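Local structure of oxidoreductase, Gfo/Idh/MocA family (Vibrio cholerae, 1XEA) at residues A[84-94]-A[110-121]; A[157-168]-A[195-203]. The protein is probably an NAD(P)-dependent oxidoreductase of the Gfo/Idh/MocA family, acting on a substrate not yet established. All coordinates share one frame; numbering follows the deposited sequence.

Contact 1 lies in the parallel Rossmann sheet, where it pairs strand 90-93 with 117-120, an edge strand of that sheet within this chain. Contact 2 comes later in the sequence, opening after contact 1 has closed, and sets helix 160-175 against strand 196-206 of the mixed eight-stranded sheet. Their centres are 27 Å apart, so each reports on a different half of the two-domain fold known from this family. They nevertheless meet at one point, where Lys94 NZ of contact 1 packs 3.0 Å from Asp166 O of contact 2. Helix 160-175 thus borders both sheets: its first turns lie on the mixed sheet, and it also meets the end of the Rossmann strands.

Contact 1. Residues A[84-94]-A[110-121]; sequences LHLGIPTFVDK and AEKHHQPLYVGF
Thr90 and Val92 pair in parallel with the strand 117-120, the strand axes 4.6 Å apart and 21° from exactly parallel. The evidence is a regular run of backbone bonds: Thr90 N gives to Pro116 O at 2.8 Å and Val92 N to Tyr118 O at 2.9 Å, while Thr90 O and Val92 O accept from Tyr118 N and Gly120 N. A last bond, from Lys94 N to Gly120 O, is weak. On one face, Phe91 and Tyr118 touch rim to rim, CD1 to CD2 at 3.5 Å, with planes only 22° apart and neither ring over the other. Phe91 CG stands anti to the backbone N (chi1 172°), an orientation that also takes the ring's CZ to Gly120 CA. The opposite face carries Thr90, Val92, Leu117 and Val119, whose methyls pack as a buried apolar layer; it continues to Leu84, where CD2 meets Ala110 CB at 3.9 Å. Close packing extends to Gly87, which with positive phi ends helix 76-85: the bent chain of Gln115 lays its CD 3.4 Å from Gly87 C. The solvent side lies beyond, where exposed His85 puts its CA 3.8 Å from the centroid of the partly exposed His113 ring, over the face, while the two rings meet obliquely. The two strands and helix 100-112 between them make a β-α-β unit of the Rossmann fold. Strand 66-69 bonds to the far edge of strand 90-93, helix 268-281 covers Pro89, Pro116 and Tyr118, and helix 160-175 abuts Lys94 and Phe121.

Contact 2. Residues A[157-168]-A[195-203]; sequences PGDIRTFVFDDF and GLLARLDVQ
Gly158 O receives Leu197 N at 2.6 Å in a nearly straight bond, with an N-H...O angle of 170°. The return bond, from Gly158 N to Leu197 O, is longer at 3.3 Å, and together they make a single antiparallel hydrogen-bonded pair. Leu196 lies against the same glycine, with CB and both methyls along its backbone, and Pro157 CB rests beside Leu196 CB. Just after this bridge the chain turns into a helix. Asp159 is its N-cap: OD2 accepts from Thr162 N from above the carboxylate plane, and OD1 takes the Thr162 OG1 hydroxyl at 2.7 Å through its syn lone pair, so both oxygens are used and the carboxylate is fixed at the helix start. The helix then runs over the strand, with axes 8.3 Å apart at closest and 48° between their directions, as one of the helices that cover the mixed sheet of the C-terminal domain in this family. Two phenylalanines carry the packing. Leu197 CD1 sits over one face of the Phe163 ring, 3.7 Å from its centroid, while Phe163 CE2 reaches Leu200 CB at 3.6 Å. A wider π-type turn, marked by the bond from Phe168 N to Phe163 O, brings Phe168 round to the strand too. With CG anti to the backbone N (chi1 -170°) its ring is held out toward the strand, where Leu200 CD2 lies over its middle, 3.5 Å from the centroid. Val202 CG2 closes on Phe168 CZ at 3.7 Å. The strand carries a classic β bulge, Ala198 and Arg199 together standing opposite His191 of strand 186-193. On the other side of the strand, Arg199 and Asp201 form a salt bridge and pack on Leu210 of a second subunit, whereas Ile306 of helix 286-311 touches Ile160 and Leu200.

Contact 1. Residues A[84-94]-A[110-121]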
loop_
_atom_site.group_PDB
_atom_site.type_symbol
_atom_site.label_atom_id
_atom_site.label_comp_id
_atom_site.label_asym_id
_atom_site.label_seq_id
_atom_site.Cartn_x
_atom_site.Cartn_y
_atom_site.Cartn_z
ATOM N N LEU A 84 -32.012 30.721 20.182
ATOM C CA LEU A 84 -31.187 30.882 21.367
ATOM C C LEU A 84 -31.911 31.765 22.370
ATOM O O LEU A 84 -31.833 31.537 23.581
ATOM C CB LEU A 84 -29.839 31.496 21.005
ATOM C CG LEU A 84 -28.852 30.504 20.404
ATOM C CD1 LEU A 84 -27.579 31.244 20.051
ATOM C CD2 LEU A 84 -28.561 29.391 21.402
ATOM N N HIS A 85 -32.619 32.773 21.869
ATOM C CA HIS A 85 -33.356 33.664 22.744
ATOM C C HIS A 85 -34.593 32.945 23.297
ATOM O O HIS A 85 -34.935 33.078 24.479
ATOM C CB HIS A 85 -33.750 34.933 21.989
ATOM C CG HIS A 85 -34.607 35.859 22.791
ATOM N ND1 HIS A 85 -34.683 35.805 24.169
ATOM C CD2 HIS A 85 -35.475 36.824 22.409
ATOM C CE1 HIS A 85 -35.567 36.688 24.596
ATOM N NE2 HIS A 85 -36.062 37.321 23.546
ATOM N N LEU A 86 -35.256 32.177 22.437
ATOM C CA LEU A 86 -36.432 31.417 22.840
ATOM C C LEU A 86 -36.036 30.341 23.848
ATOM O O LEU A 86 -36.880 29.571 24.309
ATOM C CB LEU A 86 -37.064 30.750 21.623
ATOM C CG LEU A 86 -37.530 31.708 20.534
ATOM C CD1 LEU A 86 -37.796 30.948 19.240
ATOM C CD2 LEU A 86 -38.776 32.432 21.008
ATOM N N GLY A 87 -34.746 30.283 24.169
ATOM C CA GLY A 87 -34.248 29.304 25.123
ATOM C C GLY A 87 -34.327 27.859 24.661
ATOM O O GLY A 87 -34.947 27.014 25.310
ATOM N N ILE A 88 -33.686 27.566 23.538
ATOM C CA ILE A 88 -33.698 26.211 23.006
ATOM C C ILE A 88 -32.297 25.783 22.571
ATOM O O ILE A 88 -31.616 26.514 21.854
ATOM C CB ILE A 88 -34.655 26.129 21.806
ATOM C CG1 ILE A 88 -36.039 26.610 22.241
ATOM C CG2 ILE A 88 -34.727 24.712 21.275
ATOM C CD1 ILE A 88 -37.032 26.706 21.114
ATOM N N PRO A 89 -31.838 24.599 23.021
ATOM C CA PRO A 89 -30.504 24.124 22.635
ATOM C C PRO A 89 -30.379 24.228 21.115
ATOM O O PRO A 89 -31.189 23.666 20.378
ATOM C CB PRO A 89 -30.511 22.680 23.117
ATOM C CG PRO A 89 -31.374 22.753 24.344
ATOM C CD PRO A 89 -32.519 23.616 23.883
ATOM N N THR A 90 -29.377 24.954 20.643
ATOM C CA THR A 90 -29.205 25.116 19.204
ATOM C C THR A 90 -27.952 24.448 18.638
ATOM O O THR A 90 -26.876 24.490 19.236
ATOM C CB THR A 90 -29.176 26.623 18.813
ATOM O OG1 THR A 90 -30.418 27.230 19.176
ATOM C CG2 THR A 90 -28.957 26.805 17.317
ATOM N N PHE A 91 -28.107 23.849 17.463
ATOM C CA PHE A 91 -27.014 23.192 16.772
ATOM C C PHE A 91 -26.854 23.882 15.432
ATOM O O PHE A 91 -27.844 24.170 14.757
ATOM C CB PHE A 91 -27.341 21.724 16.549
ATOM C CG PHE A 91 -26.358 21.014 15.672
ATOM C CD1 PHE A 91 -25.221 20.430 16.210
ATOM C CD2 PHE A 91 -26.567 20.932 14.301
ATOM C CE1 PHE A 91 -24.302 19.767 15.395
ATOM C CE2 PHE A 91 -25.655 20.272 13.477
ATOM C CZ PHE A 91 -24.520 19.689 14.026
ATOM N N VAL A 92 -25.610 24.156 15.058
ATOM C CA VAL A 92 -25.329 24.808 13.787
ATOM C C VAL A 92 -24.146 24.127 13.134
ATOM O O VAL A 92 -23.119 23.914 13.766
ATOM C CB VAL A 92 -24.998 26.310 13.965
ATOM C CG1 VAL A 92 -24.686 26.938 12.613
ATOM C CG2 VAL A 92 -26.175 27.027 14.610
ATOM N N ASP A 93 -24.294 23.783 11.862
ATOM C CA ASP A 93 -23.223 23.126 11.137
ATOM C C ASP A 93 -22.130 24.137 10.822
ATOM O O ASP A 93 -22.415 25.255 10.402
ATOM C CB ASP A 93 -23.767 22.502 9.852
ATOM C CG ASP A 93 -22.720 21.705 9.106
ATOM O OD1 ASP A 93 -22.014 20.893 9.758
ATOM O OD2 ASP A 93 -22.609 21.871 7.864
ATOM N N LYS A 94 -20.881 23.738 11.041
ATOM C CA LYS A 94 -19.735 24.603 10.786
ATOM C C LYS A 94 -19.809 25.156 9.367
ATOM O O LYS A 94 -20.209 24.455 8.446
ATOM C CB LYS A 94 -18.438 23.817 10.977
ATOM C CG LYS A 94 -18.215 22.726 9.948
ATOM C CD LYS A 94 -17.614 23.289 8.669
ATOM C CE LYS A 94 -18.001 22.458 7.452
ATOM N NZ LYS A 94 -17.360 22.999 6.225
ATOM N N ALA A 110 -26.020 33.132 23.868
ATOM C CA ALA A 110 -26.380 31.811 24.383
ATOM C C ALA A 110 -26.085 31.682 25.879
ATOM O O ALA A 110 -26.798 30.983 26.592
ATOM C CB ALA A 110 -25.632 30.737 23.604
ATOM N N GLU A 111 -25.029 32.352 26.340
ATOM C CA GLU A 111 -24.652 32.323 27.748
ATOM C C GLU A 111 -25.654 33.058 28.621
ATOM O O GLU A 111 -25.828 32.720 29.794
ATOM C CB GLU A 111 -23.265 32.931 27.945
ATOM C CG GLU A 111 -22.122 32.009 27.524
ATOM C CD GLU A 111 -20.745 32.609 27.788
ATOM O OE1 GLU A 111 -20.507 33.073 28.935
ATOM O OE2 GLU A 111 -19.898 32.607 26.852
ATOM N N LYS A 112 -26.309 34.068 28.061
ATOM C CA LYS A 112 -27.302 34.813 28.819
ATOM C C LYS A 112 -28.527 33.944 29.062
ATOM O O LYS A 112 -29.021 33.860 30.185
ATOM C CB LYS A 112 -27.725 36.080 28.074
ATOM C CG LYS A 112 -26.670 37.173 28.032
ATOM C CD LYS A 112 -27.204 38.410 27.320
ATOM C CE LYS A 112 -28.349 39.050 28.099
ATOM N NZ LYS A 112 -27.906 39.475 29.457
ATOM N N HIS A 113 -29.010 33.290 28.008
ATOM C CA HIS A 113 -30.193 32.441 28.115
ATOM C C HIS A 113 -29.873 31.041 28.624
ATOM O O HIS A 113 -30.746 30.170 28.692
ATOM C CB HIS A 113 -30.907 32.389 26.765
ATOM C CG HIS A 113 -31.480 33.710 26.349
ATOM N ND1 HIS A 113 -32.518 34.316 27.025
ATOM C CD2 HIS A 113 -31.138 34.558 25.351
ATOM C CE1 HIS A 113 -32.788 35.480 26.462
ATOM N NE2 HIS A 113 -31.965 35.651 25.444
ATOM N N HIS A 114 -28.616 30.848 29.013
ATOM C CA HIS A 114 -28.149 29.572 29.541
ATOM C C HIS A 114 -28.499 28.402 28.611
ATOM O O HIS A 114 -28.877 27.318 29.059
ATOM C CB HIS A 114 -28.741 29.339 30.943
ATOM C CG HIS A 114 -28.357 30.382 31.954
ATOM N ND1 HIS A 114 -27.047 30.642 32.301
ATOM C CD2 HIS A 114 -29.116 31.217 32.704
ATOM C CE1 HIS A 114 -27.016 31.592 33.218
ATOM N NE2 HIS A 114 -28.258 31.959 33.481
ATOM N N GLN A 115 -28.377 28.623 27.311
ATOM C CA GLN A 115 -28.666 27.563 26.369
ATOM C C GLN A 115 -27.376 27.057 25.740
ATOM O O GLN A 115 -26.373 27.767 25.693
ATOM C CB GLN A 115 -29.632 28.053 25.297
ATOM C CG GLN A 115 -31.036 28.206 25.817
ATOM C CD GLN A 115 -31.539 26.926 26.442
ATOM O OE1 GLN A 115 -31.422 25.851 25.854
ATOM N NE2 GLN A 115 -32.102 27.029 27.637
ATOM N N PRO A 116 -27.375 25.800 25.282
ATOM C CA PRO A 116 -26.190 25.222 24.659
ATOM C C PRO A 116 -26.217 25.474 23.159
ATOM O O PRO A 116 -27.255 25.321 22.508
ATOM C CB PRO A 116 -26.328 23.749 24.998
ATOM C CG PRO A 116 -27.793 23.549 24.834
ATOM C CD PRO A 116 -28.377 24.754 25.547
ATOM N N LEU A 117 -25.068 25.877 22.633
ATOM C CA LEU A 117 -24.891 26.147 21.218
ATOM C C LEU A 117 -23.773 25.223 20.744
ATOM O O LEU A 117 -22.598 25.437 21.041
ATOM C CB LEU A 117 -24.495 27.605 21.009
ATOM C CG LEU A 117 -24.140 28.023 19.581
ATOM C CD1 LEU A 117 -25.335 27.828 18.650
ATOM C CD2 LEU A 117 -23.709 29.479 19.594
ATOM N N TYR A 118 -24.156 24.192 20.006
ATOM C CA TYR A 118 -23.220 23.199 19.498
ATOM C C TYR A 118 -22.831 23.454 18.044
ATOM O O TYR A 118 -23.699 23.666 17.195
ATOM C CB TYR A 118 -23.872 21.828 19.600
ATOM C CG TYR A 118 -22.917 20.671 19.594
ATOM C CD1 TYR A 118 -22.385 20.185 20.790
ATOM C CD2 TYR A 118 -22.575 20.030 18.402
ATOM C CE1 TYR A 118 -21.544 19.088 20.807
ATOM C CE2 TYR A 118 -21.732 18.930 18.405
ATOM C CZ TYR A 118 -21.219 18.460 19.613
ATOM O OH TYR A 118 -20.393 17.361 19.631
ATOM N N VAL A 119 -21.534 23.416 17.754
ATOM C CA VAL A 119 -21.054 23.618 16.387
ATOM C C VAL A 119 -20.701 22.257 15.773
ATOM O O VAL A 119 -20.085 21.414 16.425
ATOM C CB VAL A 119 -19.809 24.533 16.349
ATOM C CG1 VAL A 119 -19.370 24.729 14.915
ATOM C CG2 VAL A 119 -20.121 25.882 16.992
ATOM N N GLY A 120 -21.085 22.059 14.516
ATOM C CA GLY A 120 -20.831 20.797 13.846
ATOM C C GLY A 120 -19.455 20.557 13.259
ATOM O O GLY A 120 -19.201 20.877 12.100
ATOM N N PHE A 121 -18.572 19.974 14.058
ATOM C CA PHE A 121 -17.217 19.664 13.623
ATOM C C PHE A 121 -17.046 18.151 13.680
ATOM O O PHE A 121 -16.479 17.619 14.638
ATOM C CB PHE A 121 -16.211 20.312 14.561
ATOM C CG PHE A 121 -16.049 21.791 14.368
ATOM C CD1 PHE A 121 -16.364 22.677 15.399
ATOM C CD2 PHE A 121 -15.478 22.294 13.197
ATOM C CE1 PHE A 121 -16.105 24.040 15.272
ATOM C CE2 PHE A 121 -15.212 23.654 13.052
ATOM C CZ PHE A 121 -15.524 24.528 14.094
#

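Contact 2. Residues A[157-168]-A[195-203]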
loop_
_atom_site.group_PDB
_atom_site.type_symbol
_atom_site.label_atom_id
_atom_site.label_comp_id
_atom_site.label_asym_id
_atom_site.label_seq_id
_atom_site.Cartn_x
_atom_site.Cartn_y
_atom_site.Cartn_z
ATOM N N PRO A 157 -9.342 25.991 -6.495
ATOM C CA PRO A 157 -8.943 27.179 -5.742
ATOM C C PRO A 157 -10.186 28.010 -5.468
ATOM O O PRO A 157 -11.248 27.715 -6.014
ATOM C CB PRO A 157 -7.961 27.859 -6.685
ATOM C CG PRO A 157 -8.516 27.523 -8.029
ATOM C CD PRO A 157 -8.891 26.070 -7.896
ATOM N N GLY A 158 -10.058 29.038 -4.632
ATOM C CA GLY A 158 -11.204 29.874 -4.308
ATOM C C GLY A 158 -10.811 31.124 -3.547
ATOM O O GLY A 158 -9.632 31.352 -3.294
ATOM N N ASP A 159 -11.796 31.932 -3.172
ATOM C CA ASP A 159 -11.526 33.167 -2.446
ATOM C C ASP A 159 -11.189 32.897 -0.988
ATOM O O ASP A 159 -11.778 32.029 -0.345
ATOM C CB ASP A 159 -12.738 34.081 -2.493
ATOM C CG ASP A 159 -13.865 33.560 -1.647
ATOM O OD1 ASP A 159 -14.336 32.435 -1.952
ATOM O OD2 ASP A 159 -14.267 34.257 -0.679
ATOM N N ILE A 160 -10.260 33.685 -0.465
ATOM C CA ILE A 160 -9.819 33.568 0.912
ATOM C C ILE A 160 -10.925 33.203 1.882
ATOM O O ILE A 160 -10.844 32.181 2.555
ATOM C CB ILE A 160 -9.182 34.866 1.375
ATOM C CG1 ILE A 160 -8.058 35.236 0.404
ATOM C CG2 ILE A 160 -8.670 34.714 2.801
ATOM C CD1 ILE A 160 -7.411 36.554 0.699
ATOM N N ARG A 161 -11.956 34.032 1.952
ATOM C CA ARG A 161 -13.062 33.786 2.864
ATOM C C ARG A 161 -13.613 32.374 2.799
ATOM O O ARG A 161 -13.458 31.607 3.743
ATOM C CB ARG A 161 -14.188 34.774 2.591
ATOM C CG ARG A 161 -13.929 36.159 3.148
ATOM C CD ARG A 161 -14.329 36.240 4.597
ATOM N NE ARG A 161 -13.387 37.042 5.357
ATOM C CZ ARG A 161 -13.566 37.387 6.625
ATOM N NH1 ARG A 161 -14.660 37.000 7.272
ATOM N NH2 ARG A 161 -12.640 38.103 7.250
ATOM N N THR A 162 -14.269 32.037 1.697
ATOM C CA THR A 162 -14.854 30.715 1.553
ATOM C C THR A 162 -13.862 29.616 1.883
ATOM O O THR A 162 -14.146 28.720 2.676
ATOM C CB THR A 162 -15.351 30.486 0.129
ATOM O OG1 THR A 162 -16.252 31.536 -0.234
ATOM C CG2 THR A 162 -16.073 29.153 0.033
ATOM N N PHE A 163 -12.700 29.689 1.251
ATOM C CA PHE A 163 -11.638 28.714 1.451
ATOM C C PHE A 163 -11.379 28.479 2.937
ATOM O O PHE A 163 -11.293 27.339 3.375
ATOM C CB PHE A 163 -10.370 29.226 0.768
ATOM C CG PHE A 163 -9.210 28.266 0.794
ATOM C CD1 PHE A 163 -8.746 27.698 -0.387
ATOM C CD2 PHE A 163 -8.497 28.038 1.963
ATOM C CE1 PHE A 163 -7.593 26.929 -0.408
ATOM C CE2 PHE A 163 -7.341 27.268 1.946
ATOM C CZ PHE A 163 -6.887 26.720 0.754
ATOM N N VAL A 164 -11.269 29.551 3.710
ATOM C CA VAL A 164 -10.995 29.401 5.125
ATOM C C VAL A 164 -12.193 29.032 5.977
ATOM O O VAL A 164 -12.173 28.019 6.671
ATOM C CB VAL A 164 -10.364 30.670 5.720
ATOM C CG1 VAL A 164 -10.072 30.466 7.198
ATOM C CG2 VAL A 164 -9.078 31.006 4.985
ATOM N N PHE A 165 -13.243 29.835 5.943
ATOM C CA PHE A 165 -14.392 29.527 6.776
ATOM C C PHE A 165 -15.191 28.293 6.387
ATOM O O PHE A 165 -15.746 27.620 7.253
ATOM C CB PHE A 165 -15.318 30.739 6.877
ATOM C CG PHE A 165 -14.896 31.726 7.923
ATOM C CD1 PHE A 165 -13.852 32.611 7.688
ATOM C CD2 PHE A 165 -15.519 31.747 9.161
ATOM C CE1 PHE A 165 -13.432 33.499 8.673
ATOM C CE2 PHE A 165 -15.104 32.632 10.147
ATOM C CZ PHE A 165 -14.060 33.508 9.899
ATOM N N ASP A 166 -15.247 27.970 5.104
ATOM C CA ASP A 166 -16.026 26.807 4.699
ATOM C C ASP A 166 -15.225 25.538 4.422
ATOM O O ASP A 166 -15.799 24.497 4.098
ATOM C CB ASP A 166 -16.878 27.154 3.479
ATOM C CG ASP A 166 -17.815 28.313 3.743
ATOM O OD1 ASP A 166 -18.679 28.198 4.647
ATOM O OD2 ASP A 166 -17.686 29.345 3.048
ATOM N N ASP A 167 -13.906 25.604 4.573
ATOM C CA ASP A 167 -13.085 24.438 4.288
ATOM C C ASP A 167 -11.931 24.248 5.259
ATOM O O ASP A 167 -11.966 23.353 6.106
ATOM C CB ASP A 167 -12.553 24.550 2.861
ATOM C CG ASP A 167 -12.458 23.214 2.172
ATOM O OD1 ASP A 167 -12.907 22.207 2.754
ATOM O OD2 ASP A 167 -11.942 23.167 1.037
ATOM N N PHE A 168 -10.916 25.099 5.127
ATOM C CA PHE A 168 -9.717 25.048 5.960
ATOM C C PHE A 168 -10.041 24.922 7.439
ATOM O O PHE A 168 -9.260 24.379 8.221
ATOM C CB PHE A 168 -8.870 26.299 5.737
ATOM C CG PHE A 168 -7.523 26.226 6.370
ATOM C CD1 PHE A 168 -6.565 25.340 5.885
ATOM C CD2 PHE A 168 -7.205 27.033 7.461
ATOM C CE1 PHE A 168 -5.302 25.255 6.475
ATOM C CE2 PHE A 168 -5.944 26.959 8.063
ATOM C CZ PHE A 168 -4.985 26.067 7.572
ATOM N N GLY A 195 -6.082 34.573 -9.200
ATOM C CA GLY A 195 -6.588 35.497 -8.202
ATOM C C GLY A 195 -7.225 34.833 -7.000
ATOM O O GLY A 195 -7.900 35.491 -6.207
ATOM N N LEU A 196 -6.997 33.533 -6.843
ATOM C CA LEU A 196 -7.575 32.797 -5.720
ATOM C C LEU A 196 -6.542 32.165 -4.778
ATOM O O LEU A 196 -5.339 32.203 -5.029
ATOM C CB LEU A 196 -8.503 31.716 -6.264
ATOM C CG LEU A 196 -9.527 32.250 -7.259
ATOM C CD1 LEU A 196 -10.288 31.097 -7.863
ATOM C CD2 LEU A 196 -10.456 33.230 -6.569
ATOM N N LEU A 197 -7.033 31.593 -3.686
ATOM C CA LEU A 197 -6.166 30.943 -2.725
ATOM C C LEU A 197 -6.053 29.495 -3.179
ATOM O O LEU A 197 -7.069 28.811 -3.335
ATOM C CB LEU A 197 -6.768 30.988 -1.322
ATOM C CG LEU A 197 -5.771 31.145 -0.166
ATOM C CD1 LEU A 197 -6.465 30.775 1.123
ATOM C CD2 LEU A 197 -4.544 30.283 -0.380
ATOM N N ALA A 198 -4.820 29.044 -3.407
ATOM C CA ALA A 198 -4.556 27.681 -3.854
ATOM C C ALA A 198 -4.255 26.779 -2.656
ATOM O O ALA A 198 -4.934 25.771 -2.462
ATOM C CB ALA A 198 -3.391 27.668 -4.848
ATOM N N ARG A 199 -3.251 27.136 -1.856
ATOM C CA ARG A 199 -2.917 26.341 -0.677
ATOM C C ARG A 199 -2.619 27.218 0.535
ATOM O O ARG A 199 -2.051 28.302 0.403
ATOM C CB ARG A 199 -1.713 25.437 -0.930
ATOM C CG ARG A 199 -0.429 26.189 -0.895
ATOM C CD ARG A 199 0.753 25.331 -0.564
ATOM N NE ARG A 199 1.919 26.200 -0.465
ATOM C CZ ARG A 199 2.149 27.029 0.551
ATOM N NH1 ARG A 199 1.306 27.095 1.571
ATOM N NH2 ARG A 199 3.209 27.824 0.539
ATOM N N LEU A 200 -2.997 26.725 1.713
ATOM C CA LEU A 200 -2.811 27.434 2.982
ATOM C C LEU A 200 -2.171 26.485 3.991
ATOM O O LEU A 200 -2.581 25.331 4.108
ATOM C CB LEU A 200 -4.171 27.904 3.508
ATOM C CG LEU A 200 -4.208 28.771 4.756
ATOM C CD1 LEU A 200 -3.483 30.078 4.495
ATOM C CD2 LEU A 200 -5.648 29.028 5.147
ATOM N N ASP A 201 -1.169 26.966 4.716
ATOM C CA ASP A 201 -0.486 26.138 5.702
ATOM C C ASP A 201 -0.244 26.865 7.010
ATOM O O ASP A 201 0.619 27.742 7.096
ATOM C CB ASP A 201 0.849 25.641 5.148
ATOM C CG ASP A 201 0.677 24.632 4.027
ATOM O OD1 ASP A 201 -0.024 23.620 4.238
ATOM O OD2 ASP A 201 1.245 24.842 2.934
ATOM N N VAL A 202 -1.005 26.487 8.030
ATOM C CA VAL A 202 -0.881 27.095 9.344
ATOM C C VAL A 202 -0.272 26.100 10.311
ATOM O O VAL A 202 -0.775 24.992 10.488
ATOM C CB VAL A 202 -2.241 27.544 9.885
ATOM C CG1 VAL A 202 -2.088 28.045 11.312
ATOM C CG2 VAL A 202 -2.812 28.631 8.996
ATOM N N GLN A 203 0.809 26.520 10.951
ATOM C CA GLN A 203 1.523 25.671 11.886
ATOM C C GLN A 203 2.067 26.468 13.076
ATOM O O GLN A 203 2.624 27.551 12.904
ATOM C CB GLN A 203 2.661 24.977 11.127
ATOM C CG GLN A 203 3.907 24.723 11.941
ATOM C CD GLN A 203 4.962 23.936 11.184
ATOM O OE1 GLN A 203 6.114 23.873 11.612
ATOM N NE2 GLN A 203 4.575 23.322 10.063
#